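Local coordinates for fimbrial subunit type 1 (Actinomyces oris, PDB 3UXF), which forms the shaft of surface fimbriae as their major subunit, a cell-wall-anchored pilin of several beta domains that serves in cell adhesion, at residues 44-49 against 125-130; 78-83 against 115-120. All coordinates share one frame; numbering follows the deposited sequence.

Contact 1: residues 44-49 against 125-130. With CA (calcium ion), chain D.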
loop_
_atom_site.group_PDB
_atom_site.type_symbol
_atom_site.label_atom_id
_atom_site.label_comp_id
_atom_site.label_asym_id
_atom_site.label_seq_id
_atom_site.Cartn_x
_atom_site.Cartn_y
_atom_site.Cartn_z
ATOM N N THR A 44 25.897 -24.256 14.519
ATOM C CA THR A 44 24.485 -23.863 14.485
ATOM C C THR A 44 24.280 -22.910 13.319
ATOM O O THR A 44 25.234 -22.271 12.862
ATOM C CB THR A 44 23.988 -23.167 15.794
ATOM O OG1 THR A 44 24.748 -21.987 16.018
ATOM C CG2 THR A 44 24.143 -24.099 17.036
ATOM N N LEU A 45 23.034 -22.837 12.838
ATOM C CA LEU A 45 22.676 -21.900 11.774
ATOM C C LEU A 45 21.413 -21.192 12.236
ATOM O O LEU A 45 20.430 -21.860 12.473
ATOM C CB LEU A 45 22.399 -22.647 10.474
ATOM C CG LEU A 45 21.817 -21.743 9.381
ATOM C CD1 LEU A 45 22.762 -20.595 9.035
ATOM C CD2 LEU A 45 21.461 -22.593 8.137
ATOM N N THR A 46 21.435 -19.867 12.339
ATOM C CA THR A 46 20.273 -19.119 12.831
ATOM C C THR A 46 19.833 -18.189 11.716
ATOM O O THR A 46 20.588 -17.312 11.301
ATOM C CB THR A 46 20.641 -18.309 14.066
ATOM O OG1 THR A 46 21.060 -19.216 15.096
ATOM C CG2 THR A 46 19.405 -17.548 14.604
ATOM N N VAL A 47 18.635 -18.420 11.190
ATOM C CA VAL A 47 18.094 -17.588 10.102
ATOM C C VAL A 47 17.125 -16.573 10.724
ATOM O O VAL A 47 16.241 -16.971 11.467
ATOM C CB VAL A 47 17.354 -18.500 9.097
ATOM C CG1 VAL A 47 16.825 -17.703 7.860
ATOM C CG2 VAL A 47 18.292 -19.624 8.623
ATOM N N HIS A 48 17.347 -15.285 10.453
ATOM C CA HIS A 48 16.528 -14.213 11.031
ATOM C C HIS A 48 15.506 -13.770 9.972
ATOM O O HIS A 48 15.895 -13.220 8.942
ATOM C CB HIS A 48 17.424 -13.039 11.390
ATOM C CG HIS A 48 18.371 -13.323 12.518
ATOM N ND1 HIS A 48 18.239 -12.754 13.768
ATOM C CD2 HIS A 48 19.463 -14.128 12.586
ATOM C CE1 HIS A 48 19.201 -13.197 14.558
ATOM N NE2 HIS A 48 19.955 -14.030 13.864
ATOM N N LYS A 49 14.221 -14.043 10.218
ATOM C CA LYS A 49 13.170 -13.690 9.266
ATOM C C LYS A 49 12.524 -12.374 9.709
ATOM O O LYS A 49 12.000 -12.267 10.820
ATOM C CB LYS A 49 12.132 -14.811 9.187
ATOM C CG LYS A 49 10.937 -14.475 8.251
ATOM C CD LYS A 49 11.366 -14.459 6.784
ATOM C CE LYS A 49 10.162 -14.008 5.889
ATOM N NZ LYS A 49 10.551 -14.080 4.471
ATOM N N LEU A 125 13.042 -16.254 14.475
ATOM C CA LEU A 125 14.244 -17.079 14.272
ATOM C C LEU A 125 13.963 -18.496 13.826
ATOM O O LEU A 125 13.136 -19.178 14.401
ATOM C CB LEU A 125 15.025 -17.161 15.598
ATOM C CG LEU A 125 15.520 -15.830 16.186
ATOM C CD1 LEU A 125 16.430 -16.096 17.384
ATOM C CD2 LEU A 125 16.272 -14.977 15.172
ATOM N N ALA A 126 14.696 -18.977 12.826
ATOM C CA ALA A 126 14.733 -20.403 12.560
ATOM C C ALA A 126 16.125 -20.875 13.023
ATOM O O ALA A 126 17.140 -20.591 12.371
ATOM C CB ALA A 126 14.550 -20.670 11.097
ATOM N N SER A 127 16.161 -21.512 14.190
ATOM C CA SER A 127 17.440 -21.803 14.832
ATOM C C SER A 127 17.816 -23.238 14.642
ATOM O O SER A 127 17.402 -24.083 15.426
ATOM C CB SER A 127 17.379 -21.503 16.330
ATOM O OG SER A 127 17.205 -20.108 16.511
ATOM N N PHE A 128 18.601 -23.523 13.612
ATOM C CA PHE A 128 19.024 -24.899 13.384
ATOM C C PHE A 128 20.150 -25.259 14.345
ATOM O O PHE A 128 21.103 -24.498 14.502
ATOM C CB PHE A 128 19.490 -25.088 11.935
ATOM C CG PHE A 128 18.383 -24.921 10.938
ATOM C CD1 PHE A 128 17.642 -26.000 10.545
ATOM C CD2 PHE A 128 18.057 -23.655 10.463
ATOM C CE1 PHE A 128 16.595 -25.863 9.640
ATOM C CE2 PHE A 128 17.008 -23.489 9.561
ATOM C CZ PHE A 128 16.267 -24.586 9.155
ATOM N N THR A 129 20.028 -26.414 15.003
ATOM C CA THR A 129 20.908 -26.724 16.123
ATOM C C THR A 129 22.091 -27.546 15.660
ATOM O O THR A 129 22.182 -27.919 14.492
ATOM C CB THR A 129 20.198 -27.610 17.165
ATOM O OG1 THR A 129 19.799 -28.836 16.528
ATOM C CG2 THR A 129 18.942 -26.878 17.726
ATOM N N ASP A 130 22.949 -27.875 16.614
ATOM C CA ASP A 130 24.057 -28.805 16.362
ATOM C C ASP A 130 23.546 -30.188 15.941
ATOM O O ASP A 130 24.179 -30.871 15.134
ATOM C CB ASP A 130 24.919 -28.868 17.624
ATOM C CG ASP A 130 26.177 -29.707 17.453
ATOM O OD1 ASP A 130 26.753 -29.753 16.351
ATOM O OD2 ASP A 130 26.605 -30.309 18.453
HETATM CA CA CA D . 26.398 -31.332 14.450
HETATM O O HOH W 1 20.573 -22.030 15.871
HETATM O O HOH W 2 19.719 -18.993 17.772
HETATM O O HOH W 3 28.457 -32.521 13.898
HETATM O O HOH W 4 28.149 -29.740 13.739
HETATM O O HOH W 5 26.279 -32.902 16.281
HETATM O O HOH W 6 25.558 -33.192 13.249
#

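Contact 2: residues 78-83 against 115-120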
loop_
_atom_site.group_PDB
_atom_site.type_symbol
_atom_site.label_atom_id
_atom_site.label_comp_id
_atom_site.label_asym_id
_atom_site.label_seq_id
_atom_site.Cartn_x
_atom_site.Cartn_y
_atom_site.Cartn_z
ATOM N N GLU A 78 8.448 -21.369 7.518
ATOM C CA GLU A 78 9.292 -22.578 7.554
ATOM C C GLU A 78 10.509 -22.402 6.658
ATOM O O GLU A 78 10.372 -22.000 5.498
ATOM C CB GLU A 78 8.492 -23.772 7.061
ATOM C CG GLU A 78 9.275 -25.051 7.118
ATOM C CD GLU A 78 8.536 -26.175 6.418
ATOM O OE1 GLU A 78 8.643 -26.312 5.182
ATOM O OE2 GLU A 78 7.814 -26.916 7.125
ATOM N N PHE A 79 11.698 -22.723 7.177
ATOM C CA PHE A 79 12.916 -22.810 6.378
ATOM C C PHE A 79 13.368 -24.238 6.306
ATOM O O PHE A 79 13.269 -24.960 7.288
ATOM C CB PHE A 79 14.036 -21.949 6.972
ATOM C CG PHE A 79 13.849 -20.487 6.682
ATOM C CD1 PHE A 79 14.348 -19.957 5.524
ATOM C CD2 PHE A 79 13.148 -19.674 7.555
ATOM C CE1 PHE A 79 14.160 -18.594 5.208
ATOM C CE2 PHE A 79 12.942 -18.327 7.239
ATOM C CZ PHE A 79 13.495 -17.790 6.083
ATOM N N THR A 80 13.817 -24.630 5.130
ATOM C CA THR A 80 14.434 -25.931 4.934
ATOM C C THR A 80 15.906 -25.712 4.594
ATOM O O THR A 80 16.242 -24.856 3.787
ATOM C CB THR A 80 13.759 -26.670 3.803
ATOM O OG1 THR A 80 12.419 -26.964 4.193
ATOM C CG2 THR A 80 14.501 -27.976 3.510
ATOM N N ILE A 81 16.790 -26.494 5.202
ATOM C CA ILE A 81 18.176 -26.489 4.769
ATOM C C ILE A 81 18.505 -27.825 4.116
ATOM O O ILE A 81 18.081 -28.880 4.610
ATOM C CB ILE A 81 19.146 -26.147 5.928
ATOM C CG1 ILE A 81 19.104 -27.200 7.043
ATOM C CG2 ILE A 81 18.778 -24.791 6.506
ATOM C CD1 ILE A 81 20.174 -26.974 8.133
ATOM N N THR A 82 19.253 -27.788 3.017
ATOM C CA THR A 82 19.655 -29.032 2.364
ATOM C C THR A 82 21.177 -29.071 2.262
ATOM O O THR A 82 21.776 -28.144 1.712
ATOM C CB THR A 82 19.066 -29.124 0.960
ATOM O OG1 THR A 82 17.637 -29.047 1.059
ATOM C CG2 THR A 82 19.477 -30.439 0.297
ATOM N N LYS A 83 21.828 -30.110 2.810
ATOM C CA LYS A 83 23.285 -30.186 2.719
ATOM C C LYS A 83 23.760 -30.419 1.288
ATOM O O LYS A 83 23.153 -31.204 0.557
ATOM C CB LYS A 83 23.849 -31.299 3.626
ATOM C CG LYS A 83 25.369 -31.220 3.811
ATOM C CD LYS A 83 25.839 -32.238 4.884
ATOM C CE LYS A 83 27.134 -32.954 4.510
ATOM N NZ LYS A 83 28.319 -32.125 4.259
ATOM N N VAL A 115 18.323 -33.310 4.746
ATOM C CA VAL A 115 17.419 -32.150 4.846
ATOM C C VAL A 115 16.931 -31.937 6.291
ATOM O O VAL A 115 16.705 -32.901 7.008
ATOM C CB VAL A 115 16.184 -32.413 3.946
ATOM C CG1 VAL A 115 15.216 -31.269 4.005
ATOM C CG2 VAL A 115 16.621 -32.660 2.520
ATOM N N GLN A 116 16.794 -30.682 6.733
ATOM C CA GLN A 116 16.200 -30.374 8.018
ATOM C C GLN A 116 15.298 -29.167 7.839
ATOM O O GLN A 116 15.548 -28.347 6.949
ATOM C CB GLN A 116 17.280 -30.017 9.042
ATOM C CG GLN A 116 18.044 -31.247 9.569
ATOM C CD GLN A 116 17.142 -32.203 10.346
ATOM O OE1 GLN A 116 16.222 -31.796 11.077
ATOM N NE2 GLN A 116 17.416 -33.481 10.195
ATOM N N LYS A 117 14.271 -29.064 8.676
ATOM C CA LYS A 117 13.332 -27.949 8.620
ATOM C C LYS A 117 13.055 -27.372 10.000
ATOM O O LYS A 117 13.123 -28.072 11.005
ATOM C CB LYS A 117 11.998 -28.382 8.010
ATOM C CG LYS A 117 12.093 -29.226 6.763
ATOM C CD LYS A 117 10.710 -29.704 6.343
ATOM C CE LYS A 117 10.242 -30.874 7.197
ATOM N NZ LYS A 117 9.173 -30.492 8.160
ATOM N N ILE A 118 12.722 -26.087 10.024
ATOM C CA ILE A 118 12.356 -25.391 11.249
ATOM C C ILE A 118 11.374 -24.277 10.907
ATOM O O ILE A 118 11.475 -23.659 9.852
ATOM C CB ILE A 118 13.571 -24.760 11.934
ATOM C CG1 ILE A 118 14.349 -25.811 12.720
ATOM C CG2 ILE A 118 13.129 -23.648 12.867
ATOM C CD1 ILE A 118 14.850 -25.312 14.048
ATOM N N THR A 119 10.425 -24.026 11.803
ATOM C CA THR A 119 9.451 -22.960 11.602
ATOM C C THR A 119 9.695 -21.864 12.627
ATOM O O THR A 119 9.933 -22.150 13.798
ATOM C CB THR A 119 8.011 -23.477 11.719
ATOM O OG1 THR A 119 7.765 -24.439 10.689
ATOM C CG2 THR A 119 7.026 -22.331 11.575
ATOM N N THR A 120 9.650 -20.608 12.194
ATOM C CA THR A 120 9.955 -19.522 13.098
ATOM C C THR A 120 8.820 -19.313 14.098
ATOM O O THR A 120 7.640 -19.578 13.809
ATOM C CB THR A 120 10.146 -18.192 12.344
ATOM O OG1 THR A 120 8.919 -17.857 11.664
ATOM C CG2 THR A 120 11.278 -18.289 11.317
HETATM O O HOH W 7 7.708 -27.996 9.425
#

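Contact 1: residues 44-49 against 125-130
Leu125 reaches across to His48 with one methyl: CD2 lies over a face of the imidazole, 3.6 Å from the ring centroid, shifted toward the rim so that ND1 is its nearest ring atom. This CH-pi contact joins a non-hydrogen-bonded pair; the two side chains run alongside each other, pointing the same way. Next along the same face, water 2 links Thr46 OG1 with Ser127 OG, 3.0 Å from each. Water 1 sits 3.0 Å from that same Thr46 OG1 and donates to Phe128 O, which also accepts the N-H of Leu45. The threonine hydroxyl is put within reach of both waters by chi1 -61°, which sets OG1 beside its own backbone N and leaves CG2 to approach Leu125. On the other face Leu45, Val47, Ala126 and Phe128 are buried. Val47 CG2 meets the Phe128 ring at its edge, 4.2 Å from CE2. Four backbone bonds hold the strands together; Val47 N to Ala126 O is nearly straight (174° at the hydrogen). Further out, His48 NE2 bonds to His175 ND1, and the ring stacks on Tyr177, which probably helps fix the turn of the ring against the methyl. Just past the strand, Asp130 binds calcium through both its O and OD1, with four waters and Thr133 O; OD1 also takes the N-H of Thr43. Strand 44-48 continues the sheet through parallel pairing with strand 170-176, leaving 125-128 outermost: an edge antiparallel pair in one sheet of the beta sandwich of the N-terminal pilin domain.

Contact 2: residues 78-83 against 115-120
Phe79 and Ile118 exchange two backbone hydrogen bonds, Phe79 N to Ile118 O at 2.8 Å and Ile118 N to Phe79 O at 3.0 Å. Ile81 and Gln116 repeat the exchange two residues further along, past the non-hydrogen-bonded pair Thr80-Lys117, giving a regular antiparallel ladder at the edge of a four-stranded sheet in the N-terminal domain's beta sandwich. The CA hydrogens of Glu78, Thr80, Val115 and Lys117 also point at carbonyl oxygens across the gap.

On the outer face, Glu78 and Lys117 form a long salt bridge, with OE2 4.0 Å from NZ. Water 7 lies between them, donating to OE2 and weakly accepting from NZ. The Lys117 chain bends at chi3 and chi4, which turns its ammonium toward the carboxylate. Glu78 OE1 is held separately by Thr143 on strand 136-144, the neighbour on the other flank of strand 78-84, so the carboxylate spans three strands. Thr143 OG1 bonds Thr80 OG1 as well, while the methylenes of Lys117 run alongside that threonine, CG 3.4 Å from OG1.

The Phe79 and Ile81 side chains go to the opposite, buried face, toward strands 44-48 and 125-128. There the edge of the Phe79 ring is approached by Thr120 CG2, and Ile81 CG1, at chi1 63° between its own N and carbonyl carbon, passes across Gln116 CB at 3.9 Å. Back on the outer face, the tightest spot is a methyl pair: Thr80 CG2 and Val115 CG1 stand 3.4 Å apart, closer than two carbons usually pack.

Contacts 1 and 2 belong to facing sheets of one sandwich, their centres 9 Å apart. Each pairs an inner strand with an outermost one, and the chain visits both inner strands first, then both edges. Their inward, largely apolar faces meet in the core: Phe128 CD1 packs 3.6 Å from Ile81 CD1, and Ala126 CA lies 3.6 Å from Ile118 CG2. The outward faces differ. Contact 1 carries an aromatic ring, hydroxyls and bridging waters, and runs on into a calcium site; contact 2 carries a charged pair and threonines, with Val115, Lys117 and Thr119 exposed. Contact 1 has more buried residues, five against three.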